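Local coordinates for dihydropyrimidinase (Dictyostelium discoideum, PDB 2FTW), which catalyses the reversible, zinc-dependent hydrolytic ring opening of 5,6-dihydrouracil and 5,6-dihydrothymine in reductive pyrimidine breakdown, at residues Ala192-Gln202 and Ser219-Thr229. Residues are numbered along the deposited sequence; the frame is centred on the assembly and turned at random.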
loop_
_atom_site.group_PDB
_atom_site.type_symbol
_atom_site.label_atom_id
_atom_site.label_comp_id
_atom_site.label_asym_id
_atom_site.label_seq_id
_atom_site.Cartn_x
_atom_site.Cartn_y
_atom_site.Cartn_z
ATOM N N ALA A 192 12.026 16.475 11.207
ATOM C CA ALA A 192 11.956 16.186 9.762
ATOM C C ALA A 192 10.875 16.995 8.984
ATOM O O ALA A 192 9.736 16.558 8.840
ATOM C CB ALA A 192 11.754 14.709 9.570
ATOM N N GLU A 193 11.262 18.183 8.524
ATOM C CA GLU A 193 10.522 18.969 7.521
ATOM C C GLU A 193 11.524 19.469 6.499
ATOM O O GLU A 193 12.660 19.761 6.859
ATOM C CB GLU A 193 9.843 20.198 8.129
ATOM C CG GLU A 193 8.724 19.923 9.065
ATOM C CD GLU A 193 8.154 21.204 9.659
ATOM O OE1 GLU A 193 8.823 21.780 10.546
ATOM O OE2 GLU A 193 7.042 21.619 9.252
ATOM N N ASN A 194 11.120 19.563 5.228
ATOM C CA ASN A 194 11.988 20.156 4.204
ATOM C C ASN A 194 12.169 21.664 4.450
ATOM O O ASN A 194 11.287 22.471 4.123
ATOM C CB ASN A 194 11.439 19.893 2.794
ATOM C CG ASN A 194 12.432 20.285 1.688
ATOM O OD1 ASN A 194 12.849 21.440 1.585
ATOM N ND2 ASN A 194 12.824 19.311 0.875
ATOM N N GLY A 195 13.317 22.035 5.014
ATOM C CA GLY A 195 13.607 23.431 5.398
ATOM C C GLY A 195 13.573 24.462 4.272
ATOM O O GLY A 195 13.042 25.560 4.448
ATOM N N ASP A 196 14.139 24.122 3.117
ATOM C CA ASP A 196 14.104 25.016 1.954
ATOM C C ASP A 196 12.693 25.336 1.485
ATOM O O ASP A 196 12.398 26.465 1.102
ATOM C CB ASP A 196 14.887 24.424 0.775
ATOM C CG ASP A 196 16.399 24.553 0.943
ATOM O OD1 ASP A 196 16.836 25.230 1.899
ATOM O OD2 ASP A 196 17.147 24.004 0.089
ATOM N N MET A 197 11.828 24.334 1.498
ATOM C CA MET A 197 10.444 24.524 1.097
ATOM C C MET A 197 9.599 25.242 2.168
ATOM O O MET A 197 8.666 25.959 1.838
ATOM C CB MET A 197 9.834 23.170 0.741
ATOM C CG MET A 197 10.451 22.547 -0.512
ATOM S SD MET A 197 10.069 23.537 -1.989
ATOM C CE MET A 197 8.339 23.187 -2.164
ATOM N N VAL A 198 9.921 25.035 3.440
ATOM C CA VAL A 198 9.246 25.737 4.553
ATOM C C VAL A 198 9.541 27.231 4.458
ATOM O O VAL A 198 8.682 28.070 4.739
ATOM C CB VAL A 198 9.740 25.198 5.929
ATOM C CG1 VAL A 198 9.407 26.166 7.096
ATOM C CG2 VAL A 198 9.157 23.815 6.197
ATOM N N PHE A 199 10.779 27.541 4.066
ATOM C CA PHE A 199 11.247 28.922 3.879
ATOM C C PHE A 199 10.585 29.602 2.669
ATOM O O PHE A 199 10.165 30.768 2.741
ATOM C CB PHE A 199 12.765 28.897 3.733
ATOM C CG PHE A 199 13.384 30.218 3.422
ATOM C CD1 PHE A 199 13.552 30.628 2.094
ATOM C CD2 PHE A 199 13.861 31.032 4.442
ATOM C CE1 PHE A 199 14.151 31.839 1.799
ATOM C CE2 PHE A 199 14.466 32.256 4.154
ATOM C CZ PHE A 199 14.611 32.661 2.826
ATOM N N GLU A 200 10.493 28.887 1.551
ATOM C CA GLU A 200 9.793 29.436 0.381
ATOM C C GLU A 200 8.287 29.592 0.604
ATOM O O GLU A 200 7.675 30.505 0.048
ATOM C CB GLU A 200 10.040 28.576 -0.857
ATOM C CG GLU A 200 11.493 28.517 -1.298
ATOM C CD GLU A 200 12.062 29.849 -1.719
ATOM O OE1 GLU A 200 11.288 30.747 -2.132
ATOM O OE2 GLU A 200 13.307 29.993 -1.651
ATOM N N GLY A 201 7.699 28.684 1.385
ATOM C CA GLY A 201 6.283 28.732 1.710
ATOM C C GLY A 201 5.927 29.850 2.685
ATOM O O GLY A 201 4.835 30.419 2.620
ATOM N N GLN A 202 6.831 30.136 3.619
ATOM C CA GLN A 202 6.661 31.275 4.534
ATOM C C GLN A 202 6.706 32.584 3.754
ATOM O O GLN A 202 5.863 33.443 3.951
ATOM C CB GLN A 202 7.724 31.264 5.625
ATOM C CG GLN A 202 7.474 30.202 6.658
ATOM C CD GLN A 202 8.597 30.040 7.675
ATOM O OE1 GLN A 202 9.773 30.329 7.409
ATOM N NE2 GLN A 202 8.234 29.550 8.842
ATOM N N SER A 219 1.853 27.512 4.982
ATOM C CA SER A 219 3.259 27.654 4.640
ATOM C C SER A 219 3.997 26.299 4.628
ATOM O O SER A 219 5.072 26.189 4.027
ATOM C CB SER A 219 3.961 28.636 5.592
ATOM O OG SER A 219 4.298 28.036 6.838
ATOM N N ARG A 220 3.423 25.282 5.276
ATOM C CA ARG A 220 4.139 24.025 5.537
ATOM C C ARG A 220 3.231 22.817 5.534
ATOM O O ARG A 220 3.158 22.133 6.536
ATOM C CB ARG A 220 4.766 24.039 6.941
ATOM C CG ARG A 220 5.635 25.186 7.271
ATOM C CD ARG A 220 5.572 25.506 8.749
ATOM N NE ARG A 220 6.543 24.735 9.522
ATOM C CZ ARG A 220 7.593 25.248 10.169
ATOM N NH1 ARG A 220 8.400 24.441 10.840
ATOM N NH2 ARG A 220 7.856 26.550 10.155
ATOM N N PRO A 221 2.571 22.509 4.413
ATOM C CA PRO A 221 1.698 21.335 4.467
ATOM C C PRO A 221 2.465 20.022 4.730
ATOM O O PRO A 221 3.698 19.982 4.625
ATOM C CB PRO A 221 1.054 21.324 3.082
ATOM C CG PRO A 221 1.998 22.051 2.245
ATOM C CD PRO A 221 2.598 23.105 3.077
ATOM N N GLU A 222 1.709 18.963 5.027
ATOM C CA GLU A 222 2.275 17.727 5.578
ATOM C C GLU A 222 3.229 16.989 4.638
ATOM O O GLU A 222 4.068 16.230 5.108
ATOM C CB GLU A 222 1.168 16.782 6.083
ATOM C CG GLU A 222 0.200 16.239 5.029
ATOM C CD GLU A 222 -0.743 15.169 5.586
ATOM O OE1 GLU A 222 -1.767 15.544 6.215
ATOM O OE2 GLU A 222 -0.462 13.956 5.378
ATOM N N ALA A 223 3.117 17.217 3.326
ATOM C CA ALA A 223 4.028 16.568 2.350
ATOM C C ALA A 223 5.513 16.971 2.522
ATOM O O ALA A 223 6.433 16.229 2.103
ATOM C CB ALA A 223 3.559 16.851 0.925
ATOM N N LEU A 224 5.754 18.128 3.140
ATOM C CA LEU A 224 7.126 18.559 3.417
ATOM C C LEU A 224 7.703 17.812 4.631
ATOM O O LEU A 224 8.924 17.649 4.762
ATOM C CB LEU A 224 7.177 20.066 3.655
ATOM C CG LEU A 224 6.606 21.028 2.608
ATOM C CD1 LEU A 224 7.054 22.430 2.996
ATOM C CD2 LEU A 224 7.051 20.679 1.155
ATOM N N GLU A 225 6.809 17.361 5.512
ATOM C CA GLU A 225 7.199 16.582 6.684
ATOM C C GLU A 225 7.466 15.150 6.251
ATOM O O GLU A 225 8.413 14.536 6.720
ATOM C CB GLU A 225 6.112 16.648 7.765
ATOM C CG GLU A 225 6.313 15.706 8.945
ATOM C CD GLU A 225 5.152 15.739 9.978
ATOM O OE1 GLU A 225 4.122 16.433 9.753
ATOM O OE2 GLU A 225 5.291 15.076 11.031
ATOM N N ALA A 226 6.618 14.638 5.355
ATOM C CA ALA A 226 6.720 13.264 4.848
ATOM C C ALA A 226 7.931 13.069 3.963
ATOM O O ALA A 226 8.568 12.019 3.979
ATOM C CB ALA A 226 5.463 12.888 4.092
ATOM N N GLU A 227 8.245 14.076 3.171
ATOM C CA GLU A 227 9.427 14.021 2.313
ATOM C C GLU A 227 10.713 13.971 3.154
ATOM O O GLU A 227 11.579 13.100 2.938
ATOM C CB GLU A 227 9.449 15.211 1.358
ATOM C CG GLU A 227 10.566 15.143 0.335
ATOM C CD GLU A 227 11.930 15.502 0.921
ATOM O OE1 GLU A 227 12.058 16.619 1.468
ATOM O OE2 GLU A 227 12.869 14.671 0.821
ATOM N N ALA A 228 10.827 14.903 4.101
ATOM C CA ALA A 228 11.994 14.980 4.985
ATOM C C ALA A 228 12.132 13.745 5.890
ATOM O O ALA A 228 13.236 13.299 6.203
ATOM C CB ALA A 228 11.919 16.262 5.828
ATOM N N THR A 229 11.009 13.191 6.306
ATOM C CA THR A 229 11.016 11.968 7.095
ATOM C C THR A 229 11.614 10.867 6.207
ATOM O O THR A 229 12.518 10.153 6.593
ATOM C CB THR A 229 9.586 11.605 7.581
ATOM O OG1 THR A 229 9.095 12.647 8.435
ATOM C CG2 THR A 229 9.570 10.299 8.348
HETATM O O HOH W 1 5.391 20.623 7.336
HETATM O O HOH W 2 5.718 28.665 9.170
#
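The backbones of Ala192-Gln202 and Ser219-Thr229 run in opposite directions, with nearest CA pairs going from Ala192-Ala228 to Gly201-Ser219, the latter 4.3 Å apart. One backbone bond ties them, Asn194 N to Leu224 O at 3.0 Å. The main polar link is a side-on, two-nitrogen salt bridge: Arg220 NH1 donates to Glu193 OE1 at 2.7 Å and Arg220 NE to Glu193 OE2 at 3.2 Å. Both oxygens are met on their syn sides, although carboxylate and guanidinium are turned 39° apart. Val198 CG1 covers one guanidinium face, 3.4 Å above its plane, while a water in that plane links Arg220 NH2 to Gln202 NE2 and Ser219 OG; the Ser219 hydroxyl also hydrogen-bonds His216 O. Glu193 OE1 also bonds the zinc ligand His191, so Glu193 is the second-shell residue and Arg220, which holds it from behind, may stabilise its negative charge. With CG anti to the backbone N (chi1 -170°), the Asn194 amide can turn OD1 back to cap the helix at Met197 N while ND2 points across to Glu227 OE1 at 2.9 Å, nearly straight at 168°. Leu224 CD1 packs on Met197 CB at 3.7 Å, and Ala228 CB sits against the Glu193 backbone. In the barrel, Ala192-Gln202 leads from strand 188-190 into helix 195-207, and Ser219-Thr229 from helix 214-219 into helix 223-239. Helix 251-262 packs against Glu225 and Thr229; a second subunit also packs here, its Asp171 bonded to Asn194 ND2 and its Val234 against Leu224.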